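Local coordinates for leucine-rich repeat protein (Bacteroides thetaiotaomicron, PDB 4ECN) that is of unknown function but probably acts outside the cell, binding other proteins through its leucine-rich repeats, at residues 631-643 and 661-674. Residues are numbered along the deposited sequence; the frame is centred on the assembly and turned at random.
Sequences LKYIPNIFNAKSV and RNISCSMDDYKGIN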
loop_
_atom_site.group_PDB
_atom_site.type_symbol
_atom_site.label_atom_id
_atom_site.label_comp_id
_atom_site.label_asym_id
_atom_site.label_seq_id
_atom_site.Cartn_x
_atom_site.Cartn_y
_atom_site.Cartn_z
ATOM N N LEU A 631 -24.721 6.243 20.495
ATOM C CA LEU A 631 -25.893 5.366 20.452
ATOM C C LEU A 631 -26.533 5.225 21.815
ATOM O O LEU A 631 -25.854 4.841 22.767
ATOM C CB LEU A 631 -25.576 3.967 19.904
ATOM C CG LEU A 631 -25.222 3.845 18.428
ATOM C CD1 LEU A 631 -24.830 2.418 18.094
ATOM C CD2 LEU A 631 -26.363 4.292 17.543
ATOM N N LYS A 632 -27.846 5.548 21.892
ATOM C CA LYS A 632 -28.673 5.456 23.097
ATOM C C LYS A 632 -29.233 4.030 23.303
ATOM O O LYS A 632 -29.522 3.640 24.437
ATOM C CB LYS A 632 -29.849 6.452 23.010
ATOM C CG LYS A 632 -29.490 7.924 22.901
ATOM C CD LYS A 632 -30.744 8.726 22.645
ATOM C CE LYS A 632 -30.484 10.127 22.158
ATOM N NZ LYS A 632 -31.752 10.888 21.993
ATOM N N TYR A 633 -29.452 3.286 22.193
ATOM C CA TYR A 633 -30.077 1.951 22.173
ATOM C C TYR A 633 -29.427 0.975 21.197
ATOM O O TYR A 633 -28.867 1.407 20.170
ATOM C CB TYR A 633 -31.571 2.055 21.745
ATOM C CG TYR A 633 -32.397 3.086 22.476
ATOM C CD1 TYR A 633 -32.996 2.790 23.698
ATOM C CD2 TYR A 633 -32.626 4.342 21.923
ATOM C CE1 TYR A 633 -33.793 3.724 24.358
ATOM C CE2 TYR A 633 -33.387 5.301 22.594
ATOM C CZ TYR A 633 -33.978 4.983 23.806
ATOM O OH TYR A 633 -34.755 5.911 24.448
ATOM N N ILE A 634 -29.602 -0.349 21.474
ATOM C CA ILE A 634 -29.200 -1.413 20.563
ATOM C C ILE A 634 -30.265 -1.400 19.450
ATOM O O ILE A 634 -31.463 -1.499 19.769
ATOM C CB ILE A 634 -29.008 -2.802 21.256
ATOM C CG1 ILE A 634 -27.897 -2.766 22.330
ATOM C CG2 ILE A 634 -28.721 -3.920 20.229
ATOM C CD1 ILE A 634 -28.179 -3.655 23.504
ATOM N N PRO A 635 -29.881 -1.156 18.165
ATOM C CA PRO A 635 -30.899 -1.102 17.099
ATOM C C PRO A 635 -31.495 -2.493 16.806
ATOM O O PRO A 635 -30.769 -3.489 16.828
ATOM C CB PRO A 635 -30.119 -0.547 15.903
ATOM C CG PRO A 635 -28.713 -0.966 16.143
ATOM C CD PRO A 635 -28.514 -0.963 17.624
ATOM N N ASN A 636 -32.819 -2.561 16.548
ATOM C CA ASN A 636 -33.518 -3.821 16.258
ATOM C C ASN A 636 -33.392 -4.180 14.744
ATOM O O ASN A 636 -34.402 -4.341 14.035
ATOM C CB ASN A 636 -34.984 -3.728 16.687
ATOM C CG ASN A 636 -35.670 -5.063 16.770
ATOM O OD1 ASN A 636 -35.040 -6.120 16.894
ATOM N ND2 ASN A 636 -36.981 -5.044 16.771
ATOM N N ILE A 637 -32.132 -4.328 14.265
ATOM C CA ILE A 637 -31.837 -4.609 12.861
ATOM C C ILE A 637 -31.261 -6.029 12.659
ATOM O O ILE A 637 -30.790 -6.332 11.558
ATOM C CB ILE A 637 -30.876 -3.541 12.280
ATOM C CG1 ILE A 637 -29.582 -3.403 13.105
ATOM C CG2 ILE A 637 -31.601 -2.199 12.123
ATOM C CD1 ILE A 637 -28.442 -2.665 12.378
ATOM N N PHE A 638 -31.346 -6.904 13.681
ATOM C CA PHE A 638 -30.846 -8.286 13.601
ATOM C C PHE A 638 -31.979 -9.263 13.902
ATOM O O PHE A 638 -33.074 -8.817 14.217
ATOM C CB PHE A 638 -29.658 -8.506 14.556
ATOM C CG PHE A 638 -28.634 -7.394 14.527
ATOM C CD1 PHE A 638 -27.751 -7.267 13.467
ATOM C CD2 PHE A 638 -28.565 -6.464 15.557
ATOM C CE1 PHE A 638 -26.813 -6.236 13.438
ATOM C CE2 PHE A 638 -27.633 -5.423 15.515
ATOM C CZ PHE A 638 -26.759 -5.322 14.459
ATOM N N ASN A 639 -31.749 -10.577 13.747
ATOM C CA ASN A 639 -32.766 -11.589 14.021
ATOM C C ASN A 639 -32.107 -12.804 14.627
ATOM O O ASN A 639 -31.302 -13.437 13.966
ATOM C CB ASN A 639 -33.549 -11.959 12.755
ATOM C CG ASN A 639 -34.771 -12.845 12.953
ATOM O OD1 ASN A 639 -35.288 -13.053 14.066
ATOM N ND2 ASN A 639 -35.289 -13.354 11.844
ATOM N N ALA A 640 -32.442 -13.134 15.879
ATOM C CA ALA A 640 -31.863 -14.271 16.575
ATOM C C ALA A 640 -32.436 -15.590 16.048
ATOM O O ALA A 640 -31.874 -16.661 16.322
ATOM C CB ALA A 640 -32.113 -14.139 18.063
ATOM N N LYS A 641 -33.555 -15.509 15.285
ATOM C CA LYS A 641 -34.222 -16.658 14.668
ATOM C C LYS A 641 -33.528 -17.037 13.325
ATOM O O LYS A 641 -33.908 -18.034 12.688
ATOM C CB LYS A 641 -35.732 -16.385 14.465
ATOM C CG LYS A 641 -36.543 -16.638 15.744
ATOM C CD LYS A 641 -38.072 -16.542 15.601
ATOM C CE LYS A 641 -38.620 -15.131 15.643
ATOM N NZ LYS A 641 -40.109 -15.109 15.580
ATOM N N SER A 642 -32.499 -16.257 12.925
ATOM C CA SER A 642 -31.723 -16.494 11.712
ATOM C C SER A 642 -30.838 -17.728 11.879
ATOM O O SER A 642 -30.167 -17.897 12.895
ATOM C CB SER A 642 -30.872 -15.276 11.350
ATOM O OG SER A 642 -30.058 -15.528 10.215
ATOM N N VAL A 643 -30.823 -18.567 10.853
ATOM C CA VAL A 643 -30.042 -19.801 10.788
ATOM C C VAL A 643 -28.537 -19.479 10.725
ATOM O O VAL A 643 -27.730 -20.323 11.110
ATOM C CB VAL A 643 -30.485 -20.648 9.565
ATOM C CG1 VAL A 643 -30.033 -22.094 9.715
ATOM C CG2 VAL A 643 -31.999 -20.589 9.376
ATOM N N ARG A 661 -33.559 2.286 29.186
ATOM C CA ARG A 661 -33.705 0.908 28.720
ATOM C C ARG A 661 -32.799 0.730 27.516
ATOM O O ARG A 661 -32.529 1.695 26.812
ATOM C CB ARG A 661 -35.170 0.511 28.457
ATOM C CG ARG A 661 -36.024 1.449 27.629
ATOM C CD ARG A 661 -37.499 1.096 27.806
ATOM N NE ARG A 661 -37.810 -0.314 27.517
ATOM C CZ ARG A 661 -38.156 -0.779 26.316
ATOM N NH1 ARG A 661 -38.225 0.041 25.271
ATOM N NH2 ARG A 661 -38.421 -2.073 26.150
ATOM N N ASN A 662 -32.237 -0.469 27.350
ATOM C CA ASN A 662 -31.199 -0.730 26.339
ATOM C C ASN A 662 -31.751 -0.807 24.890
ATOM O O ASN A 662 -30.958 -0.691 23.963
ATOM C CB ASN A 662 -30.445 -2.029 26.670
ATOM C CG ASN A 662 -29.904 -2.138 28.092
ATOM O OD1 ASN A 662 -29.995 -3.205 28.705
ATOM N ND2 ASN A 662 -29.375 -1.050 28.678
ATOM N N ILE A 663 -33.074 -0.959 24.694
ATOM C CA ILE A 663 -33.709 -1.005 23.358
ATOM C C ILE A 663 -34.858 0.037 23.265
ATOM O O ILE A 663 -35.512 0.317 24.275
ATOM C CB ILE A 663 -34.221 -2.430 22.998
ATOM C CG1 ILE A 663 -35.195 -2.995 24.082
ATOM C CG2 ILE A 663 -33.030 -3.359 22.732
ATOM C CD1 ILE A 663 -36.015 -4.256 23.711
ATOM N N SER A 664 -35.100 0.606 22.063
ATOM C CA SER A 664 -36.174 1.610 21.877
ATOM C C SER A 664 -37.558 0.963 21.586
ATOM O O SER A 664 -38.584 1.604 21.817
ATOM C CB SER A 664 -35.830 2.589 20.760
ATOM O OG SER A 664 -35.275 1.931 19.634
ATOM N N CYS A 665 -37.591 -0.294 21.108
ATOM C CA CYS A 665 -38.840 -0.993 20.793
ATOM C C CYS A 665 -39.352 -1.775 22.013
ATOM O O CYS A 665 -38.653 -1.899 23.019
ATOM C CB CYS A 665 -38.650 -1.918 19.589
ATOM S SG CYS A 665 -37.536 -3.323 19.878
ATOM N N SER A 666 -40.566 -2.336 21.896
ATOM C CA SER A 666 -41.178 -3.172 22.920
ATOM C C SER A 666 -40.484 -4.542 22.960
ATOM O O SER A 666 -39.839 -4.936 21.987
ATOM C CB SER A 666 -42.671 -3.327 22.654
ATOM O OG SER A 666 -42.911 -3.897 21.379
HETATM N N MSE A 667 -40.607 -5.262 24.077
HETATM C CA MSE A 667 -39.988 -6.570 24.228
HETATM C C MSE A 667 -40.576 -7.572 23.211
HETATM O O MSE A 667 -39.858 -8.423 22.672
HETATM C CB MSE A 667 -40.201 -7.045 25.668
HETATM C CG MSE A 667 -39.481 -8.339 26.013
HETATM SE SE MSE A 667 -37.552 -8.221 25.781
HETATM C CE MSE A 667 -37.278 -9.813 24.768
ATOM N N ASP A 668 -41.871 -7.413 22.910
ATOM C CA ASP A 668 -42.637 -8.253 21.988
ATOM C C ASP A 668 -42.186 -8.050 20.522
ATOM O O ASP A 668 -42.294 -8.982 19.716
ATOM C CB ASP A 668 -44.132 -7.934 22.140
ATOM C CG ASP A 668 -44.569 -7.884 23.598
ATOM O OD1 ASP A 668 -44.524 -8.946 24.274
ATOM O OD2 ASP A 668 -44.883 -6.768 24.088
ATOM N N ASP A 669 -41.664 -6.850 20.193
ATOM C CA ASP A 669 -41.163 -6.508 18.859
ATOM C C ASP A 669 -39.671 -6.814 18.696
ATOM O O ASP A 669 -39.211 -6.949 17.555
ATOM C CB ASP A 669 -41.392 -5.020 18.565
ATOM C CG ASP A 669 -42.829 -4.590 18.349
ATOM O OD1 ASP A 669 -43.661 -5.447 17.951
ATOM O OD2 ASP A 669 -43.112 -3.385 18.515
ATOM N N TYR A 670 -38.910 -6.904 19.821
ATOM C CA TYR A 670 -37.463 -7.143 19.793
ATOM C C TYR A 670 -37.160 -8.569 19.280
ATOM O O TYR A 670 -37.726 -9.546 19.795
ATOM C CB TYR A 670 -36.836 -6.899 21.166
ATOM C CG TYR A 670 -35.326 -6.876 21.105
ATOM C CD1 TYR A 670 -34.654 -5.948 20.315
ATOM C CD2 TYR A 670 -34.567 -7.758 21.855
ATOM C CE1 TYR A 670 -33.264 -5.938 20.235
ATOM C CE2 TYR A 670 -33.177 -7.748 21.797
ATOM C CZ TYR A 670 -32.526 -6.833 20.991
ATOM O OH TYR A 670 -31.152 -6.835 20.932
ATOM N N LYS A 671 -36.288 -8.657 18.227
ATOM C CA LYS A 671 -35.891 -9.875 17.478
ATOM C C LYS A 671 -34.545 -10.503 17.920
ATOM O O LYS A 671 -34.183 -11.563 17.410
ATOM C CB LYS A 671 -35.757 -9.551 15.965
ATOM C CG LYS A 671 -37.013 -9.030 15.253
ATOM C CD LYS A 671 -36.749 -8.576 13.793
ATOM C CE LYS A 671 -35.960 -7.276 13.639
ATOM N NZ LYS A 671 -35.661 -6.927 12.219
ATOM N N GLY A 672 -33.804 -9.838 18.800
ATOM C CA GLY A 672 -32.500 -10.312 19.265
ATOM C C GLY A 672 -31.377 -10.108 18.264
ATOM O O GLY A 672 -31.568 -9.429 17.249
ATOM N N ILE A 673 -30.190 -10.698 18.546
ATOM C CA ILE A 673 -28.974 -10.613 17.718
ATOM C C ILE A 673 -28.445 -12.024 17.408
ATOM O O ILE A 673 -28.189 -12.807 18.333
ATOM C CB ILE A 673 -27.846 -9.754 18.396
ATOM C CG1 ILE A 673 -28.366 -8.432 19.034
ATOM C CG2 ILE A 673 -26.642 -9.527 17.448
ATOM C CD1 ILE A 673 -27.349 -7.628 19.791
ATOM N N ASN A 674 -28.212 -12.322 16.115
ATOM C CA ASN A 674 -27.660 -13.602 15.682
ATOM C C ASN A 674 -26.127 -13.480 15.582
ATOM O O ASN A 674 -25.580 -13.398 14.489
ATOM C CB ASN A 674 -28.294 -14.031 14.363
ATOM C CG ASN A 674 -28.201 -13.001 13.260
ATOM O OD1 ASN A 674 -28.694 -11.875 13.366
ATOM N ND2 ASN A 674 -27.571 -13.376 12.169
HETATM O O HOH W 1 -31.024 3.867 26.636
HETATM O O HOH W 2 -30.518 -5.912 18.384
HETATM O O HOH W 3 -32.351 -6.994 16.608
#
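Asn636 swings its CG away from its own backbone nitrogen (chi1 -165°), which carries the amide across to 661-674, while Tyr633, its CG anti to the carbonyl carbon (chi1 -50°), turns one face of its ring to Ser664. The pair exemplifies how a leucine-rich repeat solenoid is built: the two segments are the loops that lead into neighbouring parallel strands, 646-650 and 675-679, and one coil stacks on the next. Asn636, at the centre of an inverse gamma turn, acts much as a backbone peptide would. Its OD1 accepts Lys671 N at 3.1 Å, the donor tilted from the carbonyl plane, and its ND2 donates a hydrogen bond to Asp669 O at 3.0 Å. Direct backbone bonds flank this amide, Ile634 N to Asn662 O (2.9 Å) and Ala640 N to Lys671 O (2.8 Å). Between them Ile634 CG2 meets Ile673 CD1, and Phe638 lies alongside Ile673, its ring also meeting Phe617. Water joins the polar groups: one molecule links Pro635 O to Tyr670 OH. At the Tyr633 end of the contact, Ser664 CB sits 3.8 Å from the centroid of the Tyr633 ring, a CH-pi contact only 11° off the ring normal.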